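2-oxoglutarate (2OG) and Fe(II)-dependent oxygenase superfamily protein (Arabidopsis thaliana, PDB 6KWB) probably uses 2-oxoglutarate and Fe(II) to oxidise the auxin indole-3-acetic acid irreversibly to inactive 2-oxoindole-3-acetic acid. Local coordinates at residues I49-R54 with F149-Y154; T176-D181 with S240-L245. All coordinates share one frame; numbering follows the deposited sequence.

Contact 1: residues I49-R54 with F149-Y154; sequences IDLFQR and FRINKY. With AKG (2-oxoglutaric acid), chain E.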
# COMPACT_ATOMS: atom_id res chain seq x y z
N ILE A 49 3.97 -13.48 9.78
CA ILE A 49 3.30 -14.10 10.92
C ILE A 49 4.34 -14.46 11.98
O ILE A 49 4.14 -14.26 13.18
CB ILE A 49 2.53 -15.34 10.51
CG1 ILE A 49 1.25 -14.93 9.77
CG2 ILE A 49 2.23 -16.21 11.73
CD1 ILE A 49 0.58 -16.04 9.03
N ASP A 50 5.48 -14.95 11.50
CA ASP A 50 6.53 -15.39 12.38
C ASP A 50 7.24 -14.18 13.02
O ASP A 50 7.63 -14.21 14.19
CB ASP A 50 7.53 -16.26 11.60
CG ASP A 50 8.55 -16.92 12.50
OD1 ASP A 50 8.16 -17.83 13.28
OD2 ASP A 50 9.73 -16.51 12.48
N LEU A 51 7.39 -13.11 12.25
CA LEU A 51 8.06 -11.91 12.74
C LEU A 51 7.27 -11.29 13.89
O LEU A 51 7.86 -10.80 14.85
CB LEU A 51 8.23 -10.90 11.62
CG LEU A 51 9.53 -11.02 10.82
CD1 LEU A 51 9.71 -9.81 9.93
CD2 LEU A 51 10.75 -11.25 11.70
N PHE A 52 5.94 -11.35 13.83
CA PHE A 52 5.11 -10.75 14.88
C PHE A 52 5.20 -11.53 16.20
O PHE A 52 4.89 -10.98 17.26
CB PHE A 52 3.65 -10.63 14.45
CG PHE A 52 3.34 -9.35 13.75
CD1 PHE A 52 3.41 -8.15 14.43
CD2 PHE A 52 3.01 -9.34 12.41
CE1 PHE A 52 3.16 -6.98 13.79
CE2 PHE A 52 2.75 -8.16 11.78
CZ PHE A 52 2.83 -6.98 12.47
N GLN A 53 5.70 -12.76 16.14
CA GLN A 53 5.87 -13.58 17.34
C GLN A 53 7.30 -13.52 17.84
O GLN A 53 7.75 -14.40 18.56
CB GLN A 53 5.46 -15.03 17.05
CG GLN A 53 3.97 -15.21 17.19
CD GLN A 53 3.46 -16.39 16.42
OE1 GLN A 53 4.20 -17.01 15.66
NE2 GLN A 53 2.18 -16.72 16.60
N ARG A 54 8.01 -12.46 17.47
CA ARG A 54 9.32 -12.24 18.04
C ARG A 54 9.14 -11.69 19.46
O ARG A 54 8.09 -11.17 19.80
CB ARG A 54 10.11 -11.24 17.19
CG ARG A 54 10.75 -11.85 15.95
CD ARG A 54 11.84 -12.85 16.30
NE ARG A 54 12.74 -13.07 15.17
CZ ARG A 54 12.51 -13.94 14.20
NH1 ARG A 54 13.39 -14.08 13.21
NH2 ARG A 54 11.40 -14.66 14.20
N PHE A 149 7.78 0.36 3.83
CA PHE A 149 7.24 -0.97 4.00
C PHE A 149 6.57 -1.05 5.37
O PHE A 149 7.09 -0.53 6.36
CB PHE A 149 8.38 -1.96 3.88
CG PHE A 149 7.96 -3.38 4.00
CD1 PHE A 149 7.29 -4.01 2.97
CD2 PHE A 149 8.27 -4.11 5.15
CE1 PHE A 149 6.91 -5.35 3.09
CE2 PHE A 149 7.91 -5.42 5.28
CZ PHE A 149 7.22 -6.06 4.25
N ARG A 150 5.42 -1.70 5.43
CA ARG A 150 4.73 -1.80 6.70
C ARG A 150 3.88 -3.07 6.74
O ARG A 150 3.02 -3.28 5.89
CB ARG A 150 3.89 -0.55 6.97
CG ARG A 150 2.88 -0.71 8.10
CD ARG A 150 2.68 0.55 8.98
NE ARG A 150 3.81 0.71 9.88
CZ ARG A 150 3.73 1.05 11.17
NH1 ARG A 150 2.56 1.26 11.75
NH2 ARG A 150 4.84 1.17 11.88
N ILE A 151 4.13 -3.90 7.75
CA ILE A 151 3.40 -5.15 7.88
C ILE A 151 2.53 -4.98 9.09
O ILE A 151 2.92 -4.33 10.04
CB ILE A 151 4.33 -6.36 8.03
CG1 ILE A 151 5.31 -6.12 9.17
CG2 ILE A 151 5.13 -6.54 6.79
CD1 ILE A 151 6.31 -7.25 9.34
N ASN A 152 1.33 -5.54 9.04
CA ASN A 152 0.34 -5.26 10.07
C ASN A 152 -0.30 -6.52 10.62
O ASN A 152 -0.62 -7.42 9.86
CB ASN A 152 -0.75 -4.36 9.49
CG ASN A 152 -0.19 -3.20 8.71
OD1 ASN A 152 0.34 -2.23 9.29
ND2 ASN A 152 -0.29 -3.28 7.38
N LYS A 153 -0.54 -6.54 11.94
CA LYS A 153 -1.26 -7.62 12.62
C LYS A 153 -2.51 -7.13 13.33
O LYS A 153 -2.42 -6.40 14.32
CB LYS A 153 -0.37 -8.30 13.64
CG LYS A 153 -1.02 -9.49 14.31
CD LYS A 153 -0.08 -10.09 15.36
CE LYS A 153 -0.74 -11.19 16.17
NZ LYS A 153 0.29 -11.74 17.08
N TYR A 154 -3.67 -7.55 12.85
CA TYR A 154 -4.93 -7.16 13.48
C TYR A 154 -5.47 -8.22 14.42
O TYR A 154 -5.66 -9.37 14.04
CB TYR A 154 -5.97 -6.87 12.41
CG TYR A 154 -5.55 -5.75 11.53
CD1 TYR A 154 -5.84 -4.43 11.86
CD2 TYR A 154 -4.80 -5.99 10.39
CE1 TYR A 154 -5.43 -3.39 11.04
CE2 TYR A 154 -4.38 -4.97 9.58
CZ TYR A 154 -4.70 -3.67 9.90
OH TYR A 154 -4.27 -2.68 9.06
C1 AKG E . -2.37 0.23 5.58
O1 AKG E . -1.40 -0.41 6.07
O2 AKG E . -2.29 1.46 5.30
C2 AKG E . -3.68 -0.49 5.33
O5 AKG E . -4.66 0.18 5.00
C3 AKG E . -3.72 -2.01 5.51
C4 AKG E . -5.04 -2.64 5.07
C5 AKG E . -5.26 -3.97 5.77
O3 AKG E . -6.13 -4.80 5.37
O4 AKG E . -4.56 -4.23 6.78

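Contact 2: residues T176-D181 with S240-L245; sequences TILQDD and SIASFL. With AKG (2-oxoglutaric acid), chain E.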
# COMPACT_ATOMS: atom_id res chain seq x y z
N THR A 176 -0.24 2.94 -2.98
CA THR A 176 -0.07 1.84 -2.04
C THR A 176 -0.38 0.50 -2.69
O THR A 176 -1.40 0.36 -3.38
CB THR A 176 -1.00 1.98 -0.80
OG1 THR A 176 -0.74 3.21 -0.14
CG2 THR A 176 -0.78 0.79 0.18
N ILE A 177 0.49 -0.48 -2.45
CA ILE A 177 0.25 -1.85 -2.86
C ILE A 177 -0.01 -2.69 -1.61
O ILE A 177 0.80 -2.77 -0.70
CB ILE A 177 1.46 -2.41 -3.63
CG1 ILE A 177 1.76 -1.52 -4.84
CG2 ILE A 177 1.24 -3.90 -4.00
CD1 ILE A 177 2.94 -1.95 -5.64
N LEU A 178 -1.17 -3.32 -1.57
CA LEU A 178 -1.57 -4.01 -0.36
C LEU A 178 -1.69 -5.48 -0.63
O LEU A 178 -2.37 -5.90 -1.56
CB LEU A 178 -2.90 -3.46 0.15
CG LEU A 178 -3.50 -4.20 1.33
CD1 LEU A 178 -2.69 -3.89 2.58
CD2 LEU A 178 -4.96 -3.82 1.50
N GLN A 179 -1.01 -6.28 0.16
CA GLN A 179 -1.25 -7.71 0.12
C GLN A 179 -2.18 -8.03 1.31
O GLN A 179 -1.77 -8.11 2.45
CB GLN A 179 0.09 -8.49 0.12
CG GLN A 179 -0.07 -9.97 0.10
CD GLN A 179 1.25 -10.75 0.09
OE1 GLN A 179 2.31 -10.23 -0.26
NE2 GLN A 179 1.19 -11.97 0.56
N ASP A 180 -3.47 -8.17 1.03
CA ASP A 180 -4.46 -8.32 2.09
C ASP A 180 -4.38 -9.70 2.69
O ASP A 180 -3.48 -10.47 2.37
CB ASP A 180 -5.88 -8.08 1.59
CG ASP A 180 -6.79 -7.47 2.67
OD1 ASP A 180 -6.40 -7.43 3.85
OD2 ASP A 180 -7.95 -7.10 2.33
N ASP A 181 -5.33 -10.01 3.55
CA ASP A 181 -5.31 -11.28 4.24
C ASP A 181 -6.21 -12.23 3.49
O ASP A 181 -7.40 -11.98 3.33
CB ASP A 181 -5.79 -11.10 5.68
CG ASP A 181 -5.37 -12.24 6.59
OD1 ASP A 181 -4.63 -13.15 6.15
OD2 ASP A 181 -5.80 -12.23 7.77
N SER A 240 -1.66 -8.25 7.08
CA SER A 240 -1.65 -7.59 5.77
C SER A 240 -0.29 -6.96 5.56
O SER A 240 0.40 -6.59 6.51
CB SER A 240 -2.73 -6.55 5.65
OG SER A 240 -2.26 -5.35 6.22
N ILE A 241 0.13 -6.91 4.31
CA ILE A 241 1.41 -6.32 3.99
C ILE A 241 1.21 -5.14 3.06
O ILE A 241 0.59 -5.31 2.02
CB ILE A 241 2.34 -7.34 3.31
CG1 ILE A 241 2.40 -8.64 4.11
CG2 ILE A 241 3.69 -6.74 3.09
CD1 ILE A 241 2.71 -9.91 3.24
N ALA A 242 1.77 -3.99 3.41
CA ALA A 242 1.59 -2.78 2.60
C ALA A 242 2.91 -2.12 2.22
O ALA A 242 3.79 -1.96 3.06
CB ALA A 242 0.73 -1.77 3.34
N SER A 243 3.03 -1.72 0.95
CA SER A 243 4.20 -1.00 0.49
C SER A 243 3.75 0.30 -0.08
O SER A 243 2.95 0.33 -1.01
CB SER A 243 4.98 -1.79 -0.55
OG SER A 243 5.30 -3.07 -0.03
N PHE A 244 4.26 1.38 0.48
CA PHE A 244 3.83 2.71 0.12
C PHE A 244 4.88 3.40 -0.75
O PHE A 244 6.03 3.55 -0.34
CB PHE A 244 3.60 3.58 1.37
CG PHE A 244 2.65 2.98 2.39
CD1 PHE A 244 1.27 3.08 2.22
CD2 PHE A 244 3.12 2.42 3.57
CE1 PHE A 244 0.39 2.57 3.16
CE2 PHE A 244 2.23 1.91 4.52
CZ PHE A 244 0.87 1.98 4.31
N LEU A 245 4.49 3.82 -1.95
CA LEU A 245 5.32 4.76 -2.70
C LEU A 245 4.97 6.14 -2.18
O LEU A 245 3.82 6.52 -2.26
CB LEU A 245 5.07 4.71 -4.20
CG LEU A 245 5.90 5.71 -5.02
CD1 LEU A 245 7.40 5.41 -4.94
CD2 LEU A 245 5.45 5.75 -6.46
C1 AKG E . -2.37 0.23 5.58
O1 AKG E . -1.40 -0.41 6.07
O2 AKG E . -2.29 1.46 5.30
C2 AKG E . -3.68 -0.49 5.33
O5 AKG E . -4.66 0.18 5.00
C3 AKG E . -3.72 -2.01 5.51
C4 AKG E . -5.04 -2.64 5.07
C5 AKG E . -5.26 -3.97 5.77
O3 AKG E . -6.13 -4.80 5.37
O4 AKG E . -4.56 -4.23 6.78

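Contact 1: residues I49-R54 with F149-Y154
K153 holds CG trans to its own backbone N (chi1 -176°) and runs extended beyond it, which lays its methylenes along the ring of F52. This is where helix 38-52 packs on strand 147-155 of the double-stranded beta-helix, the core fold of 2-oxoglutarate oxygenases. K153 CB sits over the centre of one ring face, 3.5 Å from the F52 centroid and 6° off the ring normal. This is a CH-pi contact. Farther out, K153 CD rests on F52 CB and CG, and the two side chains run alongside each other, head to tail. The ring edge meets the strand backbone: F52 CZ lies 3.6 Å from I151 O, near the ring plane. I151 adds an apolar contact, with its CG1 4.2 Å from F52 CE2. I151 CG1 sits between its backbone N and carbonyl carbon (chi1 53°), which carries I151 CD1 toward the helix, 4.3 Å from L51 CD1. No hydrogen bond joins the two segments. Just past the helix end, within 49-54, R54 NH2 makes a salt bridge to D50 OD2 at 3.0 Å. L51 CD2 covers one face of the R54 guanidinium. N152 turns its CB away from the helix, and its amide reaches the 2-oxoglutarate site. Its OD1 is bonded to Y81 OH and its ND2 to S240 OG. Y154 OH also reaches this pocket, donating to O4 of 2-oxoglutarate, an atom whose placement is less certain. N152 ND2 makes a second bond, a weak one, 3.3 Å from O1 of 2-oxoglutarate.

Contact 2: residues T176-D181 with S240-L245
I177 and S243 form a hydrogen-bonded antiparallel pair in the double-stranded beta-helix core, and Q179 and I241 form the next one. Each pair has both of its bonds. I177 N reaches S243 O at 3.0 Å and is returned by S243 N to I177 O. Q179 N gives to I241 O in a nearly straight bond (170°), and I241 N gives to Q179 O at 2.9 Å. The backbones of T176 and L178 bond instead to N210 and A208. Those of S240, A242 and F244 bond to strand 147-155. The side chains of T176, L178, A242 and F244 share the face toward 2-oxoglutarate. S240 OG lies between its backbone N and carbonyl carbon (chi1 84°), a rotamer that turns it to the ligand. S240 OG donates to O4 of 2-oxoglutarate at about 2.6 Å, a length only approximate because O4 is less surely placed. L178 CD1 packs 3.6 Å from C3 of the ligand. D180 OD1 makes a salt bridge to R238 NH2, while R238 NH1 bonds the ligand. T176 OG1, at the edge of the F244 ring, is bonded to OD2 of D171, one of the metal-binding residues. F244 CZ approaches O2 of 2-oxoglutarate edge-on at 3.4 Å. With an alanine here, the loss of the ring would probably leave a gap beside T176 CG2 and take the ring edge away from O2. Q179 OE1 is bonded to Y115 OH, and its NE2 to M41 O. I177, I241 and S243 pack on helix 106-133, and strands 207-211 and 147-155 flank the pair.

Both contacts are buried, but contact 2 lies about 4 Å from the chain centre and contact 1 about 15 Å, measured centre to centre. They share one mixed sheet. Strands 147-155 and 237-245 are neighbours, joined by probable hydrogen bonds from A242 N to R150 O (2.9 Å) and from N152 N to S240 O. The F149 ring also packs on I241 and S243. The chemistry of the contacts differs with place. Contact 1 is a helix-on-strand contact of apolar and CH-pi touches, with no hydrogen bond across it. Contact 2 is strand pairing by backbone bonds inside the core. Both reach 2-oxoglutarate, contact 1 from one strand alone and contact 2 from both of its segments.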